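Local coordinates for protein triacylglycerol lipase (Yarrowia lipolytica, PDB 3O0D) that probably hydrolyses the ester bonds of triacylglycerols, as an extracellular, glycosylated lipase of the alpha/beta-hydrolase fold, at residues Thr7-Gln12 and Asn261-Gln266; Glu247-Trp252 and Gln272-Asn277. All coordinates share one frame; numbering follows the deposited sequence.

Both contacts lie at one end of the large mixed beta sheet of this alpha/beta-hydrolase, with centres about 10 Å apart. Strand 247-250 of contact 2 and strand 262-265 of contact 1 follow each other in the chain and pair antiparallel; strand 3-8 then adds to the far side of 262-265. Along the sequence the segments alternate: 7-12, 247-252, 261-266, 272-277. Among direct links are the disulfide Cys265 SG to Cys273 SG, 2.1 Å, a probable hydrogen bond from Asp251 N to Asn261 O, 2.7 Å, and backbone bonds of Val263 with Phe249 and Cys265 with Glu247. Strand 262-265 thus pairs with the N-terminal strand, while the disulfide and contact 2 hold the loop before helix 285-290.

Contact 1: residues Thr7-Gln12 and Asn261-Gln266; sequences TSHIDQ and NVVMCQ
Strand 3-8 closes against strand 262-265 as an antiparallel pair near one end of the mixed sheet of the alpha/beta-hydrolase fold. Thr7 faces Cys265 in a non-hydrogen-bonded pair, its CA approaching Met264 O at 3.1 Å as a CA-H...O contact, while its CB reaches the Val263 side chain. Ser8 and Met264 form the hydrogen-bonded pair: Ser8 N gives to Met264 O at a bent 140°, and Met264 N to Ser8 O over 2.8 Å at a straighter 164°, both in the carbonyl planes. A water joins Ser8 OG to the same Met264 O. Beside His9 a second water lies in the ring plane at ND1; it accepts from Ile10 N and donates to Val262 O, joining those two backbone atoms. The imidazole runs alongside Val263. Ile10 has CG1 in the crowded position between N and carbonyl carbon (chi1 61°), which puts CG2 beside the backbone N. CG2 meets Met264 CG at 3.5 Å, the side chains crossing at about a right angle, and Tyr15 and Phe18 of helix 12-27 also touch Ile10. The other branch crosses Val262 obliquely, with Ile10 CD1 3.7 Å from Val262 CG1.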
loop_
_atom_site.group_PDB
_atom_site.type_symbol
_atom_site.label_atom_id
_atom_site.label_comp_id
_atom_site.label_asym_id
_atom_site.label_seq_id
_atom_site.Cartn_x
_atom_site.Cartn_y
_atom_site.Cartn_z
ATOM N N THR A 7 -15.668 12.494 -8.140
ATOM C CA THR A 7 -14.351 12.708 -7.469
ATOM C C THR A 7 -14.464 14.000 -6.684
ATOM O O THR A 7 -15.421 14.745 -6.933
ATOM C CB THR A 7 -13.111 12.841 -8.449
ATOM O OG1 THR A 7 -13.259 13.999 -9.312
ATOM C CG2 THR A 7 -13.036 11.525 -9.308
ATOM N N SER A 8 -13.547 14.237 -5.771
ATOM C CA SER A 8 -13.579 15.440 -4.913
ATOM C C SER A 8 -12.129 15.908 -4.700
ATOM O O SER A 8 -11.189 15.124 -4.651
ATOM C CB SER A 8 -14.121 15.013 -3.485
ATOM O OG SER A 8 -15.513 14.718 -3.601
ATOM N N HIS A 9 -11.980 17.209 -4.561
ATOM C CA HIS A 9 -10.696 17.790 -4.226
ATOM C C HIS A 9 -10.270 17.631 -2.789
ATOM O O HIS A 9 -11.099 17.212 -1.960
ATOM C CB HIS A 9 -10.692 19.328 -4.636
ATOM C CG HIS A 9 -10.647 19.552 -6.095
ATOM N ND1 HIS A 9 -9.502 19.296 -6.823
ATOM C CD2 HIS A 9 -11.609 19.916 -7.001
ATOM C CE1 HIS A 9 -9.742 19.589 -8.110
ATOM N NE2 HIS A 9 -11.008 19.925 -8.239
ATOM N N ILE A 10 -8.998 17.977 -2.496
ATOM C CA ILE A 10 -8.478 17.849 -1.129
ATOM C C ILE A 10 -7.812 19.155 -0.731
ATOM O O ILE A 10 -7.550 20.014 -1.607
ATOM C CB ILE A 10 -7.377 16.734 -1.005
ATOM C CG1 ILE A 10 -6.130 16.991 -1.894
ATOM C CG2 ILE A 10 -8.049 15.331 -1.375
ATOM C CD1 ILE A 10 -4.978 15.936 -1.560
ATOM N N ASP A 11 -7.514 19.286 0.544
ATOM C CA ASP A 11 -6.820 20.438 1.046
ATOM C C ASP A 11 -5.326 20.163 1.267
ATOM O O ASP A 11 -4.897 19.092 1.124
ATOM C CB ASP A 11 -7.476 20.936 2.322
ATOM C CG ASP A 11 -7.375 19.958 3.470
ATOM O OD1 ASP A 11 -6.679 18.991 3.417
ATOM O OD2 ASP A 11 -8.042 20.208 4.454
ATOM N N GLN A 12 -4.567 21.206 1.549
ATOM C CA GLN A 12 -3.140 21.059 1.546
ATOM C C GLN A 12 -2.680 20.136 2.698
ATOM O O GLN A 12 -1.733 19.376 2.515
ATOM C CB GLN A 12 -2.458 22.419 1.713
ATOM C CG GLN A 12 -0.903 22.385 1.621
ATOM C CD GLN A 12 -0.447 22.074 0.197
ATOM O OE1 GLN A 12 -0.881 22.681 -0.810
ATOM N NE2 GLN A 12 0.391 21.056 0.090
ATOM N N ASN A 261 -4.770 18.693 -8.281
ATOM C CA ASN A 261 -4.718 17.510 -9.154
ATOM C C ASN A 261 -4.518 16.220 -8.377
ATOM O O ASN A 261 -4.303 15.150 -8.986
ATOM C CB ASN A 261 -3.633 17.674 -10.167
ATOM C CG ASN A 261 -4.126 18.539 -11.302
ATOM O OD1 ASN A 261 -4.494 18.052 -12.439
ATOM N ND2 ASN A 261 -4.174 19.806 -11.038
ATOM N N VAL A 262 -4.771 16.238 -7.078
ATOM C CA VAL A 262 -4.870 14.968 -6.344
ATOM C C VAL A 262 -6.379 14.878 -5.864
ATOM O O VAL A 262 -6.846 15.792 -5.148
ATOM C CB VAL A 262 -3.929 14.972 -5.143
ATOM C CG1 VAL A 262 -4.018 13.618 -4.305
ATOM C CG2 VAL A 262 -2.447 15.257 -5.483
ATOM N N VAL A 263 -7.103 13.826 -6.236
ATOM C CA VAL A 263 -8.556 13.844 -6.030
ATOM C C VAL A 263 -8.927 12.545 -5.278
ATOM O O VAL A 263 -8.249 11.511 -5.425
ATOM C CB VAL A 263 -9.368 14.006 -7.345
ATOM C CG1 VAL A 263 -9.124 15.418 -7.945
ATOM C CG2 VAL A 263 -9.004 12.849 -8.377
ATOM N N MET A 264 -10.043 12.603 -4.523
ATOM C CA MET A 264 -10.543 11.388 -3.875
ATOM C C MET A 264 -11.621 10.812 -4.791
ATOM O O MET A 264 -12.502 11.538 -5.271
ATOM C CB MET A 264 -11.230 11.832 -2.552
ATOM C CG MET A 264 -10.364 12.666 -1.580
ATOM S SD MET A 264 -8.896 11.777 -1.107
ATOM C CE MET A 264 -9.568 10.471 0.028
ATOM N N CYS A 265 -11.516 9.507 -5.116
ATOM C CA CYS A 265 -12.400 8.903 -6.133
ATOM C C CYS A 265 -13.430 8.070 -5.407
ATOM O O CYS A 265 -13.013 7.333 -4.554
ATOM C CB CYS A 265 -11.532 7.917 -6.956
ATOM S SG CYS A 265 -10.149 8.874 -7.744
ATOM N N GLN A 266 -14.678 8.204 -5.797
ATOM C CA GLN A 266 -15.747 7.197 -5.327
ATOM C C GLN A 266 -15.559 5.880 -6.052
ATOM O O GLN A 266 -15.035 5.791 -7.172
ATOM C CB GLN A 266 -17.116 7.675 -5.521
ATOM C CG GLN A 266 -17.430 8.964 -4.704
ATOM C CD GLN A 266 -17.675 8.743 -3.276
ATOM O OE1 GLN A 266 -17.238 7.769 -2.693
ATOM N NE2 GLN A 266 -18.350 9.714 -2.637
HETATM O O HOH W 1 -15.350 11.821 -4.327
HETATM O O HOH W 2 -7.513 18.489 -5.032
#

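Contact 2: residues Glu247-Trp252 and Gln272-Asn277; sequences EVFIDW and QCSAGN
One face of the Phe249 ring is covered by the backbone of Cys273, whose CA stands 3.5 Å from the ring centroid and only 4° off the normal, a CH-pi contact. Asn277 OD1 lies at the ring edge near its plane, and itself accepts from Gly229 N. The Cys273 sulfur, in its disulfide to Cys265, makes an oblique sulfur-aromatic contact with the ring at 4.7 Å from SG to centroid. Here strand 247-250 of the alpha/beta-hydrolase sheet meets the loop after strand 269-270, at a short 3-10 turn, 274-276. Glu247, extended with CG anti to N (chi1 -179°), brings its carboxylate to the start of this turn. OE2 takes Ser274 N on its syn lone pair (2.9 Å, 156°) and Ser274 OG from above the carboxylate plane (3.0 Å) in the conformer described; Thr226 OG1 of strand 222-227 also bonds to OE2. An alanine in place of Glu247 would remove the partner shared by Ser274 N, Ser274 OG and Thr226 OG1, and would probably leave these groups poorly satisfied and the loop less firmly held to the strand. A water donates to Glu247 OE1 at 2.8 Å and accepts from Ala275 N at 3.0 Å.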
loop_
_atom_site.group_PDB
_atom_site.type_symbol
_atom_site.label_atom_id
_atom_site.label_comp_id
_atom_site.label_asym_id
_atom_site.label_seq_id
_atom_site.Cartn_x
_atom_site.Cartn_y
_atom_site.Cartn_z
ATOM N N GLU A 247 -9.811 4.825 -3.368
ATOM C CA GLU A 247 -8.811 5.349 -4.322
ATOM C C GLU A 247 -8.582 6.887 -4.144
ATOM O O GLU A 247 -9.575 7.633 -3.991
ATOM C CB GLU A 247 -9.307 5.098 -5.748
ATOM C CG GLU A 247 -8.269 5.602 -6.828
ATOM C CD GLU A 247 -8.610 5.175 -8.229
ATOM O OE1 GLU A 247 -9.802 4.776 -8.505
ATOM O OE2 GLU A 247 -7.706 5.240 -9.124
ATOM N N VAL A 248 -7.287 7.275 -4.101
ATOM C CA VAL A 248 -6.841 8.685 -4.150
ATOM C C VAL A 248 -5.941 8.800 -5.415
ATOM O O VAL A 248 -4.978 8.097 -5.519
ATOM C CB VAL A 248 -5.952 8.924 -2.982
ATOM C CG1 VAL A 248 -5.435 10.427 -3.021
ATOM C CG2 VAL A 248 -6.813 8.667 -1.638
ATOM N N PHE A 249 -6.324 9.631 -6.370
ATOM C CA PHE A 249 -5.731 9.582 -7.716
ATOM C C PHE A 249 -4.940 10.857 -7.916
ATOM O O PHE A 249 -5.464 11.964 -7.753
ATOM C CB PHE A 249 -6.867 9.556 -8.703
ATOM C CG PHE A 249 -6.450 9.448 -10.148
ATOM C CD1 PHE A 249 -5.709 8.290 -10.591
ATOM C CD2 PHE A 249 -6.834 10.422 -11.043
ATOM C CE1 PHE A 249 -5.477 8.135 -12.004
ATOM C CE2 PHE A 249 -6.558 10.324 -12.394
ATOM C CZ PHE A 249 -5.872 9.144 -12.865
ATOM N N ILE A 250 -3.688 10.659 -8.369
ATOM C CA ILE A 250 -2.837 11.813 -8.750
ATOM C C ILE A 250 -3.071 11.982 -10.242
ATOM O O ILE A 250 -2.534 11.184 -11.037
ATOM C CB ILE A 250 -1.408 11.466 -8.502
ATOM C CG1 ILE A 250 -1.133 11.208 -7.007
ATOM C CG2 ILE A 250 -0.498 12.625 -9.000
ATOM C CD1 ILE A 250 0.309 10.587 -6.782
ATOM N N ASP A 251 -3.889 12.985 -10.580
ATOM C CA ASP A 251 -4.183 13.244 -11.986
ATOM C C ASP A 251 -3.153 14.237 -12.536
ATOM O O ASP A 251 -3.477 15.433 -12.779
ATOM C CB ASP A 251 -5.617 13.756 -12.134
ATOM C CG ASP A 251 -6.114 13.675 -13.596
ATOM O OD1 ASP A 251 -5.283 13.482 -14.494
ATOM O OD2 ASP A 251 -7.347 13.753 -13.807
ATOM N N TRP A 252 -1.937 13.756 -12.753
ATOM C CA TRP A 252 -0.800 14.660 -13.171
ATOM C C TRP A 252 0.237 13.747 -13.725
ATOM O O TRP A 252 0.411 12.670 -13.205
ATOM C CB TRP A 252 -0.240 15.374 -11.915
ATOM C CG TRP A 252 0.613 16.600 -12.260
ATOM C CD1 TRP A 252 1.966 16.739 -12.078
ATOM C CD2 TRP A 252 0.164 17.771 -12.949
ATOM N NE1 TRP A 252 2.370 17.995 -12.554
ATOM C CE2 TRP A 252 1.281 18.649 -13.047
ATOM C CE3 TRP A 252 -1.106 18.240 -13.307
ATOM C CZ2 TRP A 252 1.176 19.940 -13.603
ATOM C CZ3 TRP A 252 -1.259 19.552 -13.869
ATOM C CH2 TRP A 252 -0.085 20.367 -14.014
ATOM N N GLN A 272 -12.923 8.372 -13.943
ATOM C CA GLN A 272 -12.213 9.662 -13.783
ATOM C C GLN A 272 -10.830 9.460 -13.158
ATOM O O GLN A 272 -9.979 10.402 -13.110
ATOM C CB GLN A 272 -13.065 10.599 -12.905
ATOM C CG GLN A 272 -14.138 11.306 -13.655
ATOM C CD GLN A 272 -13.549 12.368 -14.579
ATOM O OE1 GLN A 272 -12.743 13.228 -14.135
ATOM N NE2 GLN A 272 -13.963 12.356 -15.841
ATOM N N CYS A 273 -10.570 8.264 -12.664
ATOM C CA CYS A 273 -9.362 7.868 -11.963
ATOM C C CYS A 273 -8.580 6.743 -12.707
ATOM O O CYS A 273 -8.551 6.788 -13.875
ATOM C CB CYS A 273 -9.612 7.538 -10.502
ATOM S SG CYS A 273 -10.506 8.949 -9.802
ATOM N N SER A 274 -7.953 5.814 -12.001
ATOM C CA SER A 274 -7.090 4.752 -12.635
ATOM C C SER A 274 -7.771 4.002 -13.772
ATOM O O SER A 274 -7.159 3.764 -14.839
ATOM C CB SER A 274 -6.762 3.665 -11.656
ATOM O OG SER A 274 -5.672 4.030 -10.917
ATOM N N ALA A 275 -9.056 3.641 -13.537
ATOM C CA ALA A 275 -9.807 2.869 -14.538
ATOM C C ALA A 275 -9.926 3.586 -15.862
ATOM O O ALA A 275 -10.216 2.935 -16.914
ATOM C CB ALA A 275 -11.217 2.435 -14.007
ATOM N N GLY A 276 -9.844 4.915 -15.845
ATOM C CA GLY A 276 -9.893 5.754 -17.064
ATOM C C GLY A 276 -8.534 6.027 -17.767
ATOM O O GLY A 276 -8.535 6.791 -18.807
ATOM N N ASN A 277 -7.472 5.412 -17.275
ATOM C CA ASN A 277 -6.101 5.560 -17.932
ATOM C C ASN A 277 -6.288 5.236 -19.457
ATOM O O ASN A 277 -6.972 4.239 -19.787
ATOM C CB ASN A 277 -5.152 4.579 -17.391
ATOM C CG ASN A 277 -4.508 5.052 -16.055
ATOM O OD1 ASN A 277 -4.605 6.264 -15.713
ATOM N ND2 ASN A 277 -3.937 4.130 -15.300
HETATM O O HOH W 3 -10.492 3.412 -10.894
HETATM O O HOH W 4 -9.141 12.822 -11.961
#